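Local coordinates for protein TetR transcriptional regulator (Chloroflexus aurantiacus, PDB 3QBM) that probably binds DNA through an N-terminal helix-turn-helix domain and regulates transcription as a TetR-family protein, at residues T83-L88 / H183-L188; H79-I84 / T190-Q195. One frame throughout, in Å; residues are numbered along the deposited sequence. Where two conformers were deposited one is given.

Contact 1 (T83-L88 / H183-L188); sequences TIIAFL and HAYTHL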
loop_
_atom_site.group_PDB
_atom_site.type_symbol
_atom_site.label_atom_id
_atom_site.label_comp_id
_atom_site.label_asym_id
_atom_site.label_seq_id
_atom_site.Cartn_x
_atom_site.Cartn_y
_atom_site.Cartn_z
ATOM N N THR A 83 24.425 1.874 -4.176
ATOM C CA THR A 83 23.582 0.735 -4.448
ATOM C C THR A 83 22.263 0.794 -3.688
ATOM O O THR A 83 21.186 0.524 -4.246
ATOM C CB THR A 83 24.297 -0.600 -4.101
ATOM O OG1 THR A 83 25.626 -0.572 -4.634
ATOM C CG2 THR A 83 23.489 -1.746 -4.664
ATOM N N ILE A 84 22.315 1.217 -2.431
ATOM C CA ILE A 84 21.081 1.318 -1.649
ATOM C C ILE A 84 20.165 2.430 -2.226
ATOM O O ILE A 84 18.966 2.253 -2.348
ATOM C CB ILE A 84 21.347 1.529 -0.150
ATOM C CG1 ILE A 84 21.955 0.254 0.439
ATOM C CG2 ILE A 84 20.036 1.774 0.566
ATOM C CD1 ILE A 84 22.666 0.455 1.806
ATOM N N ILE A 85 20.751 3.542 -2.609
ATOM C CA ILE A 85 19.977 4.634 -3.213
ATOM C C ILE A 85 19.403 4.197 -4.604
ATOM O O ILE A 85 18.321 4.592 -4.986
ATOM C CB ILE A 85 20.855 5.920 -3.266
ATOM C CG1 ILE A 85 21.125 6.426 -1.863
ATOM C CG2 ILE A 85 20.193 7.009 -4.139
ATOM C CD1 ILE A 85 21.963 7.682 -1.778
ATOM N N ALA A 86 20.096 3.321 -5.314
ATOM C CA ALA A 86 19.605 2.818 -6.604
ATOM C C ALA A 86 18.371 1.958 -6.373
ATOM O O ALA A 86 17.488 1.890 -7.226
ATOM C CB ALA A 86 20.696 2.035 -7.336
ATOM N N PHE A 87 18.301 1.295 -5.217
ATOM C CA PHE A 87 17.065 0.567 -4.829
ATOM C C PHE A 87 15.863 1.532 -4.727
ATOM O O PHE A 87 14.772 1.242 -5.246
ATOM C CB PHE A 87 17.312 -0.176 -3.521
ATOM C CG PHE A 87 16.193 -1.062 -3.081
ATOM C CD1 PHE A 87 15.150 -0.552 -2.305
ATOM C CD2 PHE A 87 16.186 -2.403 -3.413
ATOM C CE1 PHE A 87 14.104 -1.370 -1.861
ATOM C CE2 PHE A 87 15.122 -3.235 -2.967
ATOM C CZ PHE A 87 14.110 -2.714 -2.197
ATOM N N LEU A 88 16.074 2.691 -4.107
ATOM C CA LEU A 88 15.072 3.749 -4.085
ATOM C C LEU A 88 14.741 4.197 -5.513
ATOM O O LEU A 88 13.554 4.372 -5.853
ATOM C CB LEU A 88 15.523 4.975 -3.272
ATOM C CG LEU A 88 16.172 4.791 -1.908
ATOM C CD1 LEU A 88 16.623 6.117 -1.301
ATOM C CD2 LEU A 88 15.216 4.063 -0.959
ATOM N N HIS A 183 9.429 12.933 -3.701
ATOM C CA HIS A 183 9.657 13.341 -2.316
ATOM C C HIS A 183 10.227 12.226 -1.453
ATOM O O HIS A 183 11.178 12.446 -0.752
ATOM C CB HIS A 183 8.388 13.801 -1.613
ATOM C CG HIS A 183 7.838 15.098 -2.100
ATOM N ND1 HIS A 183 8.626 16.099 -2.621
ATOM C CD2 HIS A 183 6.574 15.590 -2.066
ATOM C CE1 HIS A 183 7.868 17.145 -2.916
ATOM N NE2 HIS A 183 6.618 16.861 -2.594
ATOM N N ALA A 184 9.639 11.026 -1.547
ATOM C CA ALA A 184 10.085 9.853 -0.796
ATOM C C ALA A 184 11.518 9.539 -1.165
ATOM O O ALA A 184 12.376 9.356 -0.288
ATOM C CB ALA A 184 9.176 8.672 -1.090
ATOM N N TYR A 185 11.798 9.458 -2.469
ATOM C CA TYR A 185 13.158 9.230 -2.906
ATOM C C TYR A 185 14.141 10.237 -2.265
ATOM O O TYR A 185 15.139 9.856 -1.653
ATOM C CB TYR A 185 13.243 9.303 -4.427
ATOM C CG TYR A 185 14.659 9.222 -4.918
ATOM C CD1 TYR A 185 15.243 8.014 -5.199
ATOM C CD2 TYR A 185 15.418 10.377 -5.088
ATOM C CE1 TYR A 185 16.567 7.934 -5.627
ATOM C CE2 TYR A 185 16.729 10.317 -5.477
ATOM C CZ TYR A 185 17.303 9.098 -5.772
ATOM O OH TYR A 185 18.606 9.022 -6.180
ATOM N N THR A 186 13.854 11.528 -2.427
ATOM C CA THR A 186 14.747 12.597 -1.947
ATOM C C THR A 186 14.929 12.512 -0.432
ATOM O O THR A 186 16.025 12.604 0.083
ATOM C CB THR A 186 14.210 13.972 -2.404
ATOM O OG1 THR A 186 14.290 14.019 -3.829
ATOM C CG2 THR A 186 14.944 15.179 -1.763
ATOM N N HIS A 187 13.830 12.315 0.274
ATOM C CA HIS A 187 13.923 12.193 1.717
ATOM C C HIS A 187 14.863 11.067 2.136
ATOM O O HIS A 187 15.767 11.280 2.931
ATOM C CB HIS A 187 12.570 11.878 2.315
ATOM C CG HIS A 187 12.646 11.618 3.773
ATOM N ND1 HIS A 187 12.923 12.621 4.676
ATOM C CD2 HIS A 187 12.469 10.486 4.496
ATOM C CE1 HIS A 187 12.949 12.098 5.894
ATOM N NE2 HIS A 187 12.642 10.816 5.813
ATOM N N LEU A 188 14.658 9.878 1.600
ATOM C CA LEU A 188 15.492 8.737 1.968
ATOM C C LEU A 188 16.933 8.832 1.462
ATOM O O LEU A 188 17.859 8.456 2.166
ATOM C CB LEU A 188 14.840 7.409 1.570
ATOM C CG LEU A 188 13.608 7.022 2.424
ATOM C CD1 LEU A 188 12.998 5.759 1.815
ATOM C CD2 LEU A 188 13.900 6.879 3.940
#
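In the all-helical C-terminal domain of this TetR-family protein, helix 80-92 packs against helix 179-196 through Ile85 and Leu88 on one side and Tyr185 and Leu188 on the other. The two short segments run nearly antiparallel, at 165°, with their axes 10.1 Å apart. The backbones come nearest at Leu88 and Tyr185, whose CA atoms lie 5.9 Å apart.

Tyr185 does much of the touching. Its CG lies anti to the backbone N (chi1 174°), and this swings the ring across to helix 80-92. The CB of Leu88 sits obliquely to the ring, 3.6 Å from Tyr185 CD1. One edge of the ring meets the Leu88 backbone C in plane, and Ile85 O lies near the ring plane, 3.8 Å from Tyr185 CE1. Further out, the phenol oxygen OH of Tyr185 rests 3.3 Å from the methyl CG2 of Ile85. These two side chains cross at about a right angle.

Leu88 points at the opposing helix. Its methyl CD1 lies 3.6 Å from Leu188 CB, and its CD2 is 3.9 Å from Leu188 CD1. Ile161 of helix 154-175 also touches Leu88, while Thr164 of that helix touches Leu188. Arg92 makes a cation-pi contact with the Tyr185 ring.

An alanine in place of Tyr185 would probably strip Leu88 CB and Ile85 CG2 of their apolar partner and leave Arg92 without its aromatic partner.

The two leucines are buried, whereas Ile85 and Tyr185 are partly exposed. Between the segments the contact is apolar and depends on the fit of methyl groups and ring. The phenol oxygen sits against a methyl group, so what holds Tyr185 to residues 83-88 is shape and dispersion, not polar pairing.

Contact 2 (H79-I84 / T190-Q195); sequences HTVDTI and TYITQQ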
loop_
_atom_site.group_PDB
_atom_site.type_symbol
_atom_site.label_atom_id
_atom_site.label_comp_id
_atom_site.label_asym_id
_atom_site.label_seq_id
_atom_site.Cartn_x
_atom_site.Cartn_y
_atom_site.Cartn_z
ATOM N N HIS A 79 29.930 1.915 -4.718
ATOM C CA HIS A 79 29.791 2.211 -3.279
ATOM C C HIS A 79 28.451 1.663 -2.827
ATOM O O HIS A 79 27.443 1.741 -3.565
ATOM C CB HIS A 79 29.832 3.714 -3.091
ATOM C CG HIS A 79 30.002 4.176 -1.688
ATOM N ND1 HIS A 79 28.976 4.155 -0.775
ATOM C CD2 HIS A 79 31.044 4.781 -1.075
ATOM C CE1 HIS A 79 29.387 4.694 0.355
ATOM N NE2 HIS A 79 30.643 5.070 0.203
ATOM N N THR A 80 28.434 1.071 -1.628
ATOM C CA THR A 80 27.246 0.395 -1.128
ATOM C C THR A 80 26.086 1.351 -0.897
ATOM O O THR A 80 24.928 0.964 -0.995
ATOM C CB THR A 80 27.498 -0.382 0.198
ATOM O OG1 THR A 80 28.059 0.498 1.173
ATOM C CG2 THR A 80 28.420 -1.635 -0.046
ATOM N N VAL A 81 26.391 2.598 -0.568
ATOM C CA VAL A 81 25.341 3.582 -0.420
ATOM C C VAL A 81 24.707 3.915 -1.775
ATOM O O VAL A 81 23.470 4.044 -1.870
ATOM C CB VAL A 81 25.828 4.797 0.373
ATOM C CG1 VAL A 81 24.821 5.988 0.344
ATOM C CG2 VAL A 81 26.101 4.360 1.850
ATOM N N ASP A 82 25.533 4.018 -2.813
ATOM C CA ASP A 82 25.026 4.230 -4.173
ATOM C C ASP A 82 24.069 3.109 -4.526
ATOM O O ASP A 82 23.032 3.353 -5.127
ATOM C CB ASP A 82 26.155 4.308 -5.204
ATOM C CG ASP A 82 27.051 5.535 -5.025
ATOM O OD1 ASP A 82 26.731 6.428 -4.244
ATOM O OD2 ASP A 82 28.093 5.589 -5.671
ATOM N N THR A 83 24.425 1.874 -4.176
ATOM C CA THR A 83 23.582 0.735 -4.448
ATOM C C THR A 83 22.263 0.794 -3.688
ATOM O O THR A 83 21.186 0.524 -4.246
ATOM C CB THR A 83 24.297 -0.600 -4.101
ATOM O OG1 THR A 83 25.626 -0.572 -4.634
ATOM C CG2 THR A 83 23.489 -1.746 -4.664
ATOM N N ILE A 84 22.315 1.217 -2.431
ATOM C CA ILE A 84 21.081 1.318 -1.649
ATOM C C ILE A 84 20.165 2.430 -2.226
ATOM O O ILE A 84 18.966 2.253 -2.348
ATOM C CB ILE A 84 21.347 1.529 -0.150
ATOM C CG1 ILE A 84 21.955 0.254 0.439
ATOM C CG2 ILE A 84 20.036 1.774 0.566
ATOM C CD1 ILE A 84 22.666 0.455 1.806
ATOM N N THR A 190 18.594 11.503 1.042
ATOM C CA THR A 190 19.214 12.534 1.852
ATOM C C THR A 190 19.493 11.958 3.244
ATOM O O THR A 190 20.609 12.091 3.774
ATOM C CB THR A 190 18.342 13.801 1.903
ATOM O OG1 THR A 190 18.178 14.310 0.576
ATOM C CG2 THR A 190 19.006 14.856 2.762
ATOM N N TYR A 191 18.512 11.260 3.813
ATOM C CA TYR A 191 18.679 10.639 5.134
ATOM C C TYR A 191 19.842 9.637 5.132
ATOM O O TYR A 191 20.712 9.671 6.005
ATOM C CB TYR A 191 17.381 9.957 5.560
ATOM C CG TYR A 191 17.548 8.961 6.668
ATOM C CD1 TYR A 191 17.853 9.384 7.979
ATOM C CD2 TYR A 191 17.355 7.578 6.451
ATOM C CE1 TYR A 191 17.989 8.447 9.016
ATOM C CE2 TYR A 191 17.489 6.661 7.480
ATOM C CZ TYR A 191 17.813 7.104 8.760
ATOM O OH TYR A 191 17.940 6.194 9.796
ATOM N N ILE A 192 19.869 8.777 4.124
ATOM C CA ILE A 192 20.935 7.762 3.990
ATOM C C ILE A 192 22.302 8.427 3.775
ATOM O O ILE A 192 23.300 8.090 4.426
ATOM C CB ILE A 192 20.571 6.747 2.890
ATOM C CG1 ILE A 192 19.400 5.883 3.327
ATOM C CG2 ILE A 192 21.769 5.855 2.553
ATOM C CD1 ILE A 192 18.768 5.151 2.150
ATOM N N THR A 193 22.368 9.420 2.910
ATOM C CA THR A 193 23.644 10.093 2.670
ATOM C C THR A 193 24.165 10.846 3.910
ATOM O O THR A 193 25.382 10.852 4.200
ATOM C CB THR A 193 23.481 11.090 1.521
ATOM O OG1 THR A 193 23.105 10.367 0.351
ATOM C CG2 THR A 193 24.777 11.865 1.267
ATOM N N GLN A 194 23.244 11.426 4.679
ATOM C CA GLN A 194 23.610 12.242 5.830
ATOM C C GLN A 194 23.867 11.443 7.102
ATOM O O GLN A 194 24.759 11.784 7.873
ATOM C CB GLN A 194 22.535 13.313 6.113
ATOM C CG GLN A 194 22.450 14.383 5.041
ATOM C CD GLN A 194 21.431 15.464 5.346
ATOM O OE1 GLN A 194 20.593 15.321 6.242
ATOM N NE2 GLN A 194 21.484 16.552 4.578
ATOM N N GLN A 195 23.085 10.383 7.322
ATOM C CA GLN A 195 23.128 9.638 8.576
ATOM C C GLN A 195 23.572 8.182 8.543
ATOM O O GLN A 195 23.891 7.645 9.574
ATOM C CB GLN A 195 21.745 9.699 9.257
ATOM C CG GLN A 195 21.226 11.128 9.457
ATOM C CD GLN A 195 20.030 11.219 10.397
ATOM O OE1 GLN A 195 19.998 10.558 11.439
ATOM N NE2 GLN A 195 19.074 12.077 10.069
#
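Val81 and Ile192 meet between the start of helix 80-92 and the C-terminal part of helix 179-196. Their side chains lie alongside each other, pointing opposite ways, with Val81 CG1 3.8 Å from Ile192 CG2. The other branch of Ile192 ends in CD1, which lies 3.9 Å from Ile84 CG2. Ile192 CG2 is anti to the backbone N and CG1 is beside it (chi1 -69°), which sends one branch to Val81 and the other to Ile84. All three residues are buried. Ile161 of helix 154-175 touches both Ile84 and Ile192. The backbones come closest at the CA atoms of Val81 and Thr193, 7.4 Å apart.

The other side is looser. Thr193 is exposed, and its nearest approach is from OG1 to Val81 CG1, at 4.7 Å.

His79 starts helix 80-92 as its N-cap. Its ND1 accepts from Val81 N at 3.0 Å, with the donor close to the imidazole plane, and the bond thus ties the cap to a residue of the apolar patch. His79 NE2 bonds to Ala199 O. Apolar side chains of two helices meeting in this way are typical of a helical bundle, here that of the TetR-like C-terminal domain.

In the fold
Both contacts join helix 80-92 to helix 179-196, and their centres are 8 Å apart. Contact 2 takes the start of the first helix and the late part of the second. Contact 1 lies further along the first and earlier along the second, as the antiparallel course requires. The two meet where Ile85 CD1 approaches Thr193 OG1 at 3.6 Å. Contact 2 is smaller, and its touching residues are all buried and aliphatic. Contact 1 buries more surface but is partly exposed, and it adds an aromatic ring. Helix 179-196 also faces the second subunit: His187 and Tyr191 meet His187 of that chain, so the helix serves both bundle and dimer.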